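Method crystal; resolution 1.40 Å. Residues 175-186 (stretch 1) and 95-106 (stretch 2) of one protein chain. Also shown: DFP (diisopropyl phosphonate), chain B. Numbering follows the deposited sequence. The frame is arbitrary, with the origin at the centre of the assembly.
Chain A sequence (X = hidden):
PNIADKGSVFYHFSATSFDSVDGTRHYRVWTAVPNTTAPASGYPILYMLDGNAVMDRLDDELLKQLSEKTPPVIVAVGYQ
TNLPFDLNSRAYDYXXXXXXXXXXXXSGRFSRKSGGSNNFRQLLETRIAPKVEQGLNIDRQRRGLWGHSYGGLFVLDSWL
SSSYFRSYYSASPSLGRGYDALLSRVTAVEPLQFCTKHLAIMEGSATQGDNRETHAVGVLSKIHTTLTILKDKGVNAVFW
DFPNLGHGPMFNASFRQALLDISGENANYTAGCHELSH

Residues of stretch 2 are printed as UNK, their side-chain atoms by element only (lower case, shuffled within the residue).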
ATOM      1  N   LEU A 175      10.264   5.197  -9.576  1.00  9.26           N
ATOM      2  CA  LEU A 175       9.682   6.154 -10.516  1.00 10.18           C
ATOM      3  C   LEU A 175       9.656   7.597  -9.955  1.00 15.77           C
ATOM      4  O   LEU A 175       9.404   8.536 -10.743  1.00 15.62           O
ATOM      5  CB  LEU A 175       8.260   5.722 -10.912  1.00 13.52           C
ATOM      6  CG  LEU A 175       8.200   4.321 -11.535  1.00 11.25           C
ATOM      7  CD1 LEU A 175       6.748   3.975 -11.840  1.00 13.78           C
ATOM      8  CD2 LEU A 175       9.094   4.318 -12.791  1.00 16.08           C
ATOM      9  N   GLY A 176       9.834   7.712  -8.639  1.00 13.95           N
ATOM     10  CA  GLY A 176       9.683   9.042  -7.954  1.00 16.96           C
ATOM     11  C   GLY A 176      10.973   9.839  -7.901  1.00 15.67           C
ATOM     12  O   GLY A 176      12.094   9.360  -7.846  1.00 17.90           O
ATOM     13  N   ARG A 177      10.783  11.196  -8.010  1.00 17.84           N
ATOM     14  CA  ARG A 177      11.998  12.025  -7.922  1.00 20.89           C
ATOM     15  C   ARG A 177      12.737  11.889  -6.593  1.00 22.89           C
ATOM     16  O   ARG A 177      13.963  11.987  -6.498  1.00 26.76           O
ATOM     17  CB  ARG A 177      11.569  13.489  -8.031  1.00 23.44           C
ATOM     18  CG  ARG A 177      10.946  13.908  -9.341  1.00 30.33           C
ATOM     19  CD  ARG A 177      10.744  15.445  -9.229  1.00 29.42           C
ATOM     20  NE  ARG A 177      12.068  16.079  -9.305  1.00 27.70           N
ATOM     21  CZ  ARG A 177      12.764  16.669  -8.343  1.00 35.57           C
ATOM     22  NH1 ARG A 177      12.383  16.792  -7.066  1.00 24.15           N
ATOM     23  NH2 ARG A 177      13.950  17.166  -8.702  1.00 31.63           N
ATOM     24  N   GLY A 178      11.982  11.674  -5.522  1.00 20.41           N
ATOM     25  CA  GLY A 178      12.723  11.640  -4.244  1.00 16.90           C
ATOM     26  C   GLY A 178      12.957  10.224  -3.750  1.00 21.44           C
ATOM     27  O   GLY A 178      13.092   9.925  -2.551  1.00 17.17           O
ATOM     28  N   TYR A 179      13.001   9.263  -4.692  1.00 20.06           N
ATOM     29  CA  TYR A 179      13.316   7.871  -4.358  1.00 19.87           C
ATOM     30  C   TYR A 179      14.616   7.741  -3.599  1.00 16.84           C
ATOM     31  O   TYR A 179      14.715   7.118  -2.559  1.00 14.95           O
ATOM     32  CB  TYR A 179      13.408   7.050  -5.656  1.00 17.41           C
ATOM     33  CG  TYR A 179      14.010   5.685  -5.713  1.00 19.65           C
ATOM     34  CD1 TYR A 179      13.389   4.690  -4.957  1.00 23.42           C
ATOM     35  CD2 TYR A 179      15.128   5.326  -6.474  1.00 22.59           C
ATOM     36  CE1 TYR A 179      13.883   3.399  -4.954  1.00 24.47           C
ATOM     37  CE2 TYR A 179      15.625   4.029  -6.487  1.00 33.49           C
ATOM     38  CZ  TYR A 179      14.986   3.066  -5.713  1.00 25.62           C
ATOM     39  OH  TYR A 179      15.397   1.748  -5.666  1.00 28.47           O
ATOM     40  N   ASP A 180      15.713   8.303  -4.131  1.00 20.26           N
ATOM     41  CA  ASP A 180      17.000   8.154  -3.482  1.00 20.54           C
ATOM     42  C   ASP A 180      16.993   8.843  -2.125  1.00 15.41           C
ATOM     43  O   ASP A 180      17.674   8.274  -1.244  1.00 17.34           O
ATOM     44  CB  ASP A 180      18.155   8.723  -4.333  1.00 23.25           C
ATOM     45  CG  ASP A 180      18.385   7.894  -5.611  1.00 29.74           C
ATOM     46  OD1 ASP A 180      19.100   6.882  -5.495  1.00 36.64           O
ATOM     47  OD2 ASP A 180      17.889   8.257  -6.692  1.00 43.99           O
ATOM     48  N   ALA A 181      16.302   9.983  -2.047  1.00 15.32           N
ATOM     49  CA  ALA A 181      16.299  10.639  -0.704  1.00 17.07           C
ATOM     50  C   ALA A 181      15.611   9.776   0.346  1.00 19.19           C
ATOM     51  O   ALA A 181      15.986   9.651   1.526  1.00 18.61           O
ATOM     52  CB  ALA A 181      15.580  11.974  -0.729  1.00 16.25           C
ATOM     53  N   LEU A 182      14.520   9.119  -0.084  1.00 15.94           N
ATOM     54  CA  LEU A 182      13.826   8.170   0.800  1.00 17.04           C
ATOM     55  C   LEU A 182      14.650   6.946   1.076  1.00 16.37           C
ATOM     56  O   LEU A 182      14.684   6.488   2.249  1.00 17.01           O
ATOM     57  CB  LEU A 182      12.515   7.697   0.123  1.00 20.57           C
ATOM     58  CG  LEU A 182      11.149   7.803   0.736  1.00 28.99           C
ATOM     59  CD1 LEU A 182      11.069   8.725   1.933  1.00 18.97           C
ATOM     60  CD2 LEU A 182      10.141   8.237  -0.349  1.00 22.54           C
ATOM     61  N   LEU A 183      15.309   6.364   0.073  1.00 14.23           N
ATOM     62  CA  LEU A 183      16.199   5.242   0.421  1.00 19.13           C
ATOM     63  C   LEU A 183      17.311   5.570   1.417  1.00 13.63           C
ATOM     64  O   LEU A 183      17.722   4.764   2.242  1.00 15.58           O
ATOM     65  CB  LEU A 183      16.923   4.687  -0.825  1.00 20.21           C
ATOM     66  CG  LEU A 183      16.096   3.677  -1.618  1.00 24.40           C
ATOM     67  CD1 LEU A 183      16.913   3.111  -2.774  1.00 33.71           C
ATOM     68  CD2 LEU A 183      15.558   2.583  -0.704  1.00 25.85           C
ATOM     69  N   SER A 184      17.840   6.770   1.286  1.00 14.16           N
ATOM     70  CA  SER A 184      18.856   7.323   2.177  1.00 14.48           C
ATOM     71  C   SER A 184      18.314   7.365   3.604  1.00 18.19           C
ATOM     72  O   SER A 184      18.994   6.996   4.573  1.00 23.53           O
ATOM     73  CB  SER A 184      19.239   8.725   1.695  1.00 16.68           C
ATOM     74  OG  SER A 184      20.379   9.132   2.460  1.00 19.56           O
ATOM     75  N   ARG A 185      17.039   7.765   3.745  1.00 13.18           N
ATOM     76  CA  ARG A 185      16.490   7.707   5.121  1.00 14.47           C
ATOM     77  C   ARG A 185      16.239   6.279   5.579  1.00 13.30           C
ATOM     78  O   ARG A 185      16.456   5.933   6.765  1.00 13.88           O
ATOM     79  CB  ARG A 185      15.175   8.464   5.178  1.00 18.95           C
ATOM     80  CG  ARG A 185      15.237   9.957   4.888  1.00 22.53           C
ATOM     81  CD  ARG A 185      13.888  10.608   4.577  1.00 42.13           C
ATOM     82  NE  ARG A 185      12.865  10.491   5.589  1.00 38.88           N
ATOM     83  CZ  ARG A 185      11.550  10.489   5.651  1.00 51.02           C
ATOM     84  NH1 ARG A 185      10.747  10.626   4.593  1.00 24.37           N
ATOM     85  NH2 ARG A 185      10.949  10.341   6.847  1.00 40.13           N
ATOM     86  N   VAL A 186      15.784   5.431   4.658  1.00 12.56           N
ATOM     87  CA  VAL A 186      15.499   4.038   5.018  1.00 14.74           C
ATOM     88  C   VAL A 186      16.717   3.336   5.540  1.00 16.11           C
ATOM     89  O   VAL A 186      16.763   2.621   6.529  1.00 15.85           O
ATOM     90  CB  VAL A 186      14.929   3.256   3.789  1.00 14.18           C
ATOM     91  CG1 VAL A 186      15.052   1.766   4.051  1.00 15.09           C
ATOM     92  CG2 VAL A 186      13.506   3.717   3.490  1.00 14.53           C
ATOM     93  N   UNK A  95       2.913  11.958  -1.243  1.00  9.78           N
ATOM     94  CA  UNK A  95       4.308  12.351  -1.331  1.00 10.62           C
ATOM     95  C   UNK A  95       4.851  13.052  -0.085  1.00  9.93           C
ATOM     96  O   UNK A  95       4.161  13.863   0.535  1.00 11.56           O
ATOM     97  c   UNK A  95       4.530  13.337  -2.514  1.00 14.25           C
ATOM     98  o   UNK A  95       3.591  14.422  -2.367  1.00 13.25           O
ATOM     99  c   UNK A  95       4.384  12.649  -3.862  1.00 14.63           C
ATOM    100  N   UNK A  96       6.099  12.787   0.295  1.00 14.39           N
ATOM    101  CA  UNK A  96       6.759  13.477   1.421  1.00 16.45           C
ATOM    102  C   UNK A  96       7.356  14.782   0.874  1.00 19.02           C
ATOM    103  O   UNK A  96       7.426  14.983  -0.369  1.00 21.37           O
ATOM    104  c   UNK A  96       8.291  11.953   0.487  1.00 22.99           C
ATOM    105  c   UNK A  96       7.897  12.512   1.811  1.00 19.01           C
ATOM    106  c   UNK A  96       7.011  11.784  -0.328  1.00 17.94           C
ATOM    107  N   UNK A  97       7.843  15.652   1.723  1.00 24.85           N
ATOM    108  CA  UNK A  97       8.516  16.885   1.320  1.00 25.36           C
ATOM    109  C   UNK A  97       9.538  16.797   0.201  1.00 28.17           C
ATOM    110  O   UNK A  97       9.468  17.631  -0.708  1.00 37.89           O
ATOM    111  c   UNK A  97       9.280  17.386   2.559  1.00 35.31           C
ATOM    112  N   UNK A  98      10.431  15.844   0.312  1.00 26.43           N
ATOM    113  CA  UNK A  98      11.602  15.595  -0.524  1.00 25.73           C
ATOM    114  C   UNK A  98      11.227  15.466  -1.990  1.00 34.89           C
ATOM    115  O   UNK A  98      12.011  15.820  -2.878  1.00 33.42           O
ATOM    116  c   UNK A  98      12.288  14.329  -0.025  1.00 33.33           C
ATOM    117  N   UNK A  99      10.009  14.979  -2.280  1.00 29.57           N
ATOM    118  CA  UNK A  99       9.669  14.796  -3.690  1.00 29.79           C
ATOM    119  C   UNK A  99       9.741  16.094  -4.479  1.00 30.85           C
ATOM    120  O   UNK A  99       9.904  16.003  -5.705  1.00 33.33           O
ATOM    121  c   UNK A  99       8.270  14.153  -3.788  1.00 22.18           C
ATOM    122  o   UNK A  99       8.480  12.480  -7.109  1.00 22.85           O
ATOM    123  c   UNK A  99       7.782  13.790  -5.184  1.00 19.62           C
ATOM    124  c   UNK A  99       8.602  12.721  -5.861  1.00 20.96           C
ATOM    125  o   UNK A  99       9.478  12.059  -5.261  1.00 24.92           O
ATOM    126  N   UNK A 100       9.640  17.301  -3.930  1.00 25.15           N
ATOM    127  CA  UNK A 100       9.680  18.542  -4.697  1.00 30.11           C
ATOM    128  C   UNK A 100      10.989  19.314  -4.533  1.00 24.37           C
ATOM    129  O   UNK A 100      11.084  20.518  -4.807  1.00 30.53           O
ATOM    130  o   UNK A 100       8.740  19.945  -2.951  1.00 42.03           O
ATOM    131  c   UNK A 100       8.545  19.488  -4.285  1.00 41.69           C
ATOM    132  N   UNK A 101      12.017  18.642  -4.065  1.00 22.40           N
ATOM    133  CA  UNK A 101      13.318  19.316  -3.921  1.00 24.04           C
ATOM    134  C   UNK A 101      13.910  19.710  -5.268  1.00 29.02           C
ATOM    135  O   UNK A 101      13.938  18.851  -6.166  1.00 25.75           O
ATOM    136  n   UNK A 101      12.586  20.764  -1.399  1.00 88.00           N
ATOM    137  c   UNK A 101      14.249  18.387  -3.141  1.00 32.16           C
ATOM    138  c   UNK A 101      14.298  18.513  -0.611  1.00 63.72           C
ATOM    139  n   UNK A 101      13.457  19.360   0.221  1.00 90.22           N
ATOM    140  c   UNK A 101      13.576  17.964  -1.827  1.00 47.18           C
ATOM    141  n   UNK A 101      11.990  21.043   0.785  1.00110.46           N
ATOM    142  c   UNK A 101      12.687  20.379  -0.138  1.00 99.67           C
ATOM    143  N   UNK A 102      14.353  20.968  -5.399  1.00 31.03           N
ATOM    144  CA  UNK A 102      15.056  21.412  -6.608  1.00 26.67           C
ATOM    145  C   UNK A 102      14.282  21.156  -7.904  1.00 21.94           C
ATOM    146  O   UNK A 102      14.836  20.591  -8.848  1.00 23.03           O
ATOM    147  c   UNK A 102      18.498  21.298  -5.412  1.00 61.64           C
ATOM    148  c   UNK A 102      16.415  20.709  -6.690  1.00 36.89           C
ATOM    149  n   UNK A 102      20.311  22.345  -4.043  1.00 41.12           N
ATOM    150  c   UNK A 102      18.875  21.953  -4.084  1.00 64.05           C
ATOM    151  c   UNK A 102      17.119  20.658  -5.336  1.00 55.40           C
ATOM    152  N   UNK A 103      13.026  21.559  -7.924  1.00 25.30           N
ATOM    153  CA  UNK A 103      12.196  21.387  -9.115  1.00 22.34           C
ATOM    154  C   UNK A 103      11.062  22.369  -9.159  1.00 27.74           C
ATOM    155  O   UNK A 103      10.589  22.904  -8.152  1.00 30.01           O
ATOM    156  o   UNK A 103      10.895  19.746 -10.347  1.00 25.74           O
ATOM    157  c   UNK A 103      10.495  19.896  -8.022  1.00 26.37           C
ATOM    158  c   UNK A 103      11.574  19.977  -9.114  1.00 27.17           C
ATOM    159  N   UNK A 104      10.521  22.609 -10.365  1.00 22.81           N
ATOM    160  CA  UNK A 104       9.257  23.358 -10.302  1.00 27.06           C
ATOM    161  C   UNK A 104       8.116  22.516 -10.870  1.00 21.77           C
ATOM    162  O   UNK A 104       7.139  23.113 -11.328  1.00 22.82           O
ATOM    163  o   UNK A 104       9.822  25.722  -8.955  1.00 55.49           O
ATOM    164  o   UNK A 104      10.954  26.446 -10.722  1.00 48.15           O
ATOM    165  c   UNK A 104      10.115  25.693 -10.174  1.00 55.05           C
ATOM    166  c   UNK A 104       9.400  24.669 -11.065  1.00 30.56           C
ATOM    167  N   UNK A 105       8.294  21.208 -10.773  1.00 21.02           N
ATOM    168  CA  UNK A 105       7.212  20.326 -11.247  1.00 21.87           C
ATOM    169  C   UNK A 105       5.962  20.546 -10.391  1.00 23.02           C
ATOM    170  O   UNK A 105       4.839  20.495 -10.877  1.00 21.47           O
ATOM    171  c   UNK A 105       6.430  17.844 -11.247  1.00 21.33           C
ATOM    172  c   UNK A 105       5.795  17.852 -12.639  1.00 20.07           C
ATOM    173  c   UNK A 105       7.578  18.848 -11.137  1.00 19.96           C
ATOM    174  c   UNK A 105       7.001  16.472 -10.878  1.00 23.25           C
ATOM    175  N   UNK A 106       6.232  20.816  -9.131  1.00 27.01           N
ATOM    176  CA  UNK A 106       5.116  21.063  -8.202  1.00 41.58           C
ATOM    177  C   UNK A 106       5.105  22.560  -7.861  1.00 41.54           C
ATOM    178  O   UNK A 106       4.569  22.963  -6.822  1.00 52.24           O
ATOM    179  c   UNK A 106       5.182  20.176  -6.954  1.00 22.99           C
ATOM    180  c   UNK A 106       6.543  17.942  -7.076  1.00 25.30           C
ATOM    181  n   UNK A 106       4.445  17.883  -7.623  1.00 29.36           N
ATOM    182  n   UNK A 106       6.213  16.657  -7.443  1.00 29.23           N
ATOM    183  c   UNK A 106       5.439  18.727  -7.196  1.00 24.58           C
ATOM    184  c   UNK A 106       4.927  16.654  -7.771  1.00 34.68           C
TER
HETATM  185  C1  DFP B1189       3.631   6.076 -12.883  1.00 23.69           C
HETATM  186  C2  DFP B1189       3.488   7.149 -13.966  1.00 27.12           C
HETATM  187  C3  DFP B1189       2.924   4.779 -13.248  1.00 29.44           C
HETATM  188  C1' DFP B1189       5.199   9.380 -10.225  1.00 18.54           C
HETATM  189  C2' DFP B1189       6.406   8.860  -9.500  1.00 26.22           C
HETATM  190  C3' DFP B1189       5.695  10.419 -11.286  1.00 29.73           C
HETATM  191  P   DFP B1189       3.636   7.237 -10.449  1.00 13.37           P
HETATM  192  O1P DFP B1189       2.949   6.643 -11.720  1.00 17.13           O
HETATM  193  O2P DFP B1189       4.628   8.341 -10.984  1.00 14.24           O
HETATM  194  O3P DFP B1189       2.642   7.785  -9.437  1.00 12.17           O

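Position 95 carries one carbon bearing one oxygen and one carbon, a beta-branched hydroxyl side chain that stays 7.6 Å or more from stretch 1: Thr-95. At position 96 three carbons close a ring onto the backbone nitrogen, which only proline does, and a ring carbon packs against Leu-182 CD2: Pro-96. Pro-96 CG lies 4.2 Å from Leu-182 CD2, an apolar contact, and Pro-96 CB lies 4.4 Å from Arg-185 NH1.

Position 97 has a single side-chain carbon, directed sideways and out of contact: Ala-97. Position 98 also has one carbon, but it points toward stretch 1, its CB 4.1 Å from Ala-181 CB: Ala-98.

Position 99 has three carbons in a row, the third carrying two oxygens that face the backbone N atoms of Arg-177 and Gly-178, hence a carboxylate: Glu-99. Its CA-to-CB bond runs sideways, yet with chi1 t and chi2 p the carboxylate comes nearer to stretch 1. Glu-99 OE1 accepts from Gly-178 N at 2.5 Å (150°), and Glu-99 OE2 from Arg-177 N at 2.8 Å (140°).

Position 100 shows one carbon then one oxygen, pointing away: Ser-100. Position 101 has three carbons, a nitrogen, and a carbon with two more nitrogens, a guanidinium whose end leads away: Arg-101. Position 102 has four carbons in a row ending in nitrogen, again leading away: Lys-102.

Position 103 has one carbon bearing an oxygen and a carbon; its CB lies over one face of the Arg-177 guanidinium, 3.6 Å from Arg-177 CZ: Thr-103. Thr-103 OG1 accepts from the backbone N of position 105 at 3.0 Å. Position 104 has two carbons, the second carrying two oxygens, out of reach of stretch 1: Asp-104. Position 105 has four carbons forked at the second, a terminal one 4.2 Å from Arg-177 CD: Leu-105, the atom being CD2. Position 106 has one carbon then a five-membered ring of three carbons and two nitrogens, 5.0 Å from stretch 1: His-106.

The contact works through two polar exchanges. The Glu-99 carboxylate receives successive backbone NH groups just before helix 179-186, where Gly-178 is the N-cap residue. An ideal CB on Gly-178 would lie 3.3 Å from both Glu-99 OE1 and Ala-98 C, so the two stretches approach tightly here. In return, Arg-177 NH1 donates to Glu-99 O at 2.9 Å (163°) and to Arg-101 O at 2.7 Å (141°), while Arg-177 NH2 adds a weak bond to Arg-101 O at 3.0 Å (130°). Both acceptors are backbone carbonyls near the guanidinium plane.

Stretch 2 95-106: TPAAESRKTDLH
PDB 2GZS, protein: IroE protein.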